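(S)-ureidoglycine aminohydrolase (Escherichia coli, PDB 1RC6) hydrolyses (S)-ureidoglycine to (S)-ureidoglycolate and ammonia, a manganese-dependent step of allantoin degradation that serves anaerobic nitrogen use. Local coordinates at residues M179-L184 against S248-K253. Residues are numbered along the deposited sequence; the frame is centred on the assembly and turned at random.
Sequences MNMHIL and SYIYSK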
loop_
_atom_site.group_PDB
_atom_site.type_symbol
_atom_site.label_atom_id
_atom_site.label_comp_id
_atom_site.label_asym_id
_atom_site.label_seq_id
_atom_site.Cartn_x
_atom_site.Cartn_y
_atom_site.Cartn_z
ATOM N N MET A 179 -6.402 -9.226 7.365
ATOM C CA MET A 179 -5.308 -8.343 6.978
ATOM C C MET A 179 -5.516 -6.983 7.599
ATOM O O MET A 179 -6.510 -6.749 8.273
ATOM C CB MET A 179 -5.258 -8.170 5.462
ATOM C CG MET A 179 -6.539 -7.611 4.909
ATOM S SD MET A 179 -6.311 -6.526 3.499
ATOM C CE MET A 179 -6.624 -7.586 2.270
ATOM N N ASN A 180 -4.562 -6.091 7.374
ATOM C CA ASN A 180 -4.664 -4.739 7.879
ATOM C C ASN A 180 -3.645 -3.864 7.169
ATOM O O ASN A 180 -2.642 -4.361 6.672
ATOM C CB ASN A 180 -4.438 -4.712 9.384
ATOM C CG ASN A 180 -5.171 -3.560 10.064
ATOM O OD1 ASN A 180 -5.451 -3.608 11.262
ATOM N ND2 ASN A 180 -5.476 -2.520 9.305
ATOM N N MET A 181 -3.930 -2.571 7.083
ATOM C CA MET A 181 -3.033 -1.616 6.450
ATOM C C MET A 181 -2.603 -0.651 7.551
ATOM O O MET A 181 -3.409 -0.279 8.405
ATOM C CB MET A 181 -3.748 -0.837 5.333
ATOM C CG MET A 181 -4.185 -1.643 4.108
ATOM S SD MET A 181 -2.842 -2.253 3.037
ATOM C CE MET A 181 -1.652 -0.965 3.229
ATOM N N HIS A 182 -1.339 -0.257 7.551
ATOM C CA HIS A 182 -0.864 0.666 8.573
ATOM C C HIS A 182 -0.035 1.780 7.958
ATOM O O HIS A 182 0.497 1.639 6.863
ATOM C CB HIS A 182 0.011 -0.056 9.608
ATOM C CG HIS A 182 -0.658 -1.204 10.286
ATOM N ND1 HIS A 182 -0.688 -2.469 9.745
ATOM C CD2 HIS A 182 -1.318 -1.282 11.463
ATOM C CE1 HIS A 182 -1.338 -3.281 10.563
ATOM N NE2 HIS A 182 -1.730 -2.583 11.614
ATOM N N ILE A 183 0.067 2.888 8.679
ATOM C CA ILE A 183 0.876 4.012 8.250
ATOM C C ILE A 183 1.763 4.361 9.438
ATOM O O ILE A 183 1.266 4.518 10.550
ATOM C CB ILE A 183 0.028 5.251 7.904
ATOM C CG1 ILE A 183 -0.429 5.194 6.446
ATOM C CG2 ILE A 183 0.846 6.514 8.163
ATOM C CD1 ILE A 183 -1.258 6.407 6.002
ATOM N N LEU A 184 3.069 4.452 9.211
ATOM C CA LEU A 184 4.015 4.815 10.265
ATOM C C LEU A 184 4.582 6.191 9.936
ATOM O O LEU A 184 4.946 6.455 8.787
ATOM C CB LEU A 184 5.150 3.792 10.359
ATOM C CG LEU A 184 5.055 2.804 11.526
ATOM C CD1 LEU A 184 6.134 1.743 11.416
ATOM C CD2 LEU A 184 5.189 3.564 12.834
ATOM N N SER A 248 7.103 9.149 6.585
ATOM C CA SER A 248 5.950 8.270 6.764
ATOM C C SER A 248 5.690 7.341 5.584
ATOM O O SER A 248 5.830 7.732 4.423
ATOM C CB SER A 248 4.682 9.085 7.024
ATOM O OG SER A 248 4.211 9.693 5.836
ATOM N N TYR A 249 5.298 6.109 5.890
ATOM C CA TYR A 249 4.989 5.137 4.854
ATOM C C TYR A 249 3.800 4.253 5.216
ATOM O O TYR A 249 3.535 3.990 6.389
ATOM C CB TYR A 249 6.203 4.259 4.551
ATOM C CG TYR A 249 6.672 3.396 5.692
ATOM C CD1 TYR A 249 7.607 3.864 6.616
ATOM C CD2 TYR A 249 6.221 2.083 5.820
ATOM C CE1 TYR A 249 8.094 3.032 7.645
ATOM C CE2 TYR A 249 6.691 1.246 6.841
ATOM C CZ TYR A 249 7.627 1.727 7.743
ATOM O OH TYR A 249 8.082 0.890 8.731
ATOM N N ILE A 250 3.081 3.801 4.192
ATOM C CA ILE A 250 1.923 2.948 4.381
ATOM C C ILE A 250 2.348 1.531 4.059
ATOM O O ILE A 250 3.182 1.322 3.187
ATOM C CB ILE A 250 0.777 3.380 3.452
ATOM C CG1 ILE A 250 -0.464 2.527 3.720
ATOM C CG2 ILE A 250 1.228 3.293 1.987
ATOM C CD1 ILE A 250 -1.708 3.069 3.065
ATOM N N TYR A 251 1.788 0.553 4.763
ATOM C CA TYR A 251 2.163 -0.825 4.506
ATOM C C TYR A 251 1.126 -1.851 4.920
ATOM O O TYR A 251 0.425 -1.684 5.918
ATOM C CB TYR A 251 3.491 -1.151 5.197
ATOM C CG TYR A 251 3.396 -1.327 6.695
ATOM C CD1 TYR A 251 3.492 -0.227 7.562
ATOM C CD2 TYR A 251 3.226 -2.597 7.252
ATOM C CE1 TYR A 251 3.427 -0.394 8.951
ATOM C CE2 TYR A 251 3.156 -2.773 8.645
ATOM C CZ TYR A 251 3.257 -1.668 9.481
ATOM O OH TYR A 251 3.172 -1.851 10.845
ATOM N N SER A 252 1.064 -2.929 4.149
ATOM C CA SER A 252 0.134 -4.012 4.387
ATOM C C SER A 252 0.695 -5.044 5.351
ATOM O O SER A 252 1.872 -5.033 5.674
ATOM C CB SER A 252 -0.224 -4.677 3.068
ATOM O OG SER A 252 0.939 -5.023 2.342
ATOM N N LYS A 253 -0.170 -5.946 5.797
ATOM C CA LYS A 253 0.194 -6.976 6.751
ATOM C C LYS A 253 -0.971 -7.945 6.880
ATOM O O LYS A 253 -2.073 -7.538 7.208
ATOM C CB LYS A 253 0.464 -6.310 8.103
ATOM C CG LYS A 253 0.254 -7.192 9.320
ATOM C CD LYS A 253 0.055 -6.350 10.585
ATOM C CE LYS A 253 0.025 -7.205 11.859
ATOM N NZ LYS A 253 1.340 -7.862 12.167
#
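Two neighbouring antiparallel strands of the C-terminal cupin barrel pair here. Backbone hydrogen bonds join His182 and Tyr251 in both directions, and Leu184 N reaches Tyr249 O at 2.9 Å. Packing is tight in the buried middle, on both faces, and looser at the ends, toward partly exposed Ser248 and Lys253. One face carries Met181, Ile183, Ile250 and Ser252. Met181 folds toward the neighbouring strand (chi2 -70°), so its SD lies against Ser252 CB and its CE against Ile250 CG1. The side chains of Ile183 and Ile250 cross obliquely. Strands 81-89 and 127-135 cover this face with Phe84, Tyr86 and Phe130. On the other face, Leu184 lays CB over one face of the Tyr249 ring, with CD1 3.4 Å from Tyr249 OH. Tyr249 and Lys253 probably bind substrate. The Tyr251 ring meets His202, a probable manganese ligand, edge-to-face. His182 CB sits over a face of the Tyr251 ring, 3.9 Å from its centroid. The two rings are nearly parallel, at 27°, but barely overlap. An alanine at Tyr251 would remove the ring that both His182 and His202 touch and would probably loosen the packing beside the metal site. Lys253 runs extended past the imidazole, its CD 3.4 Å from His182 CE1.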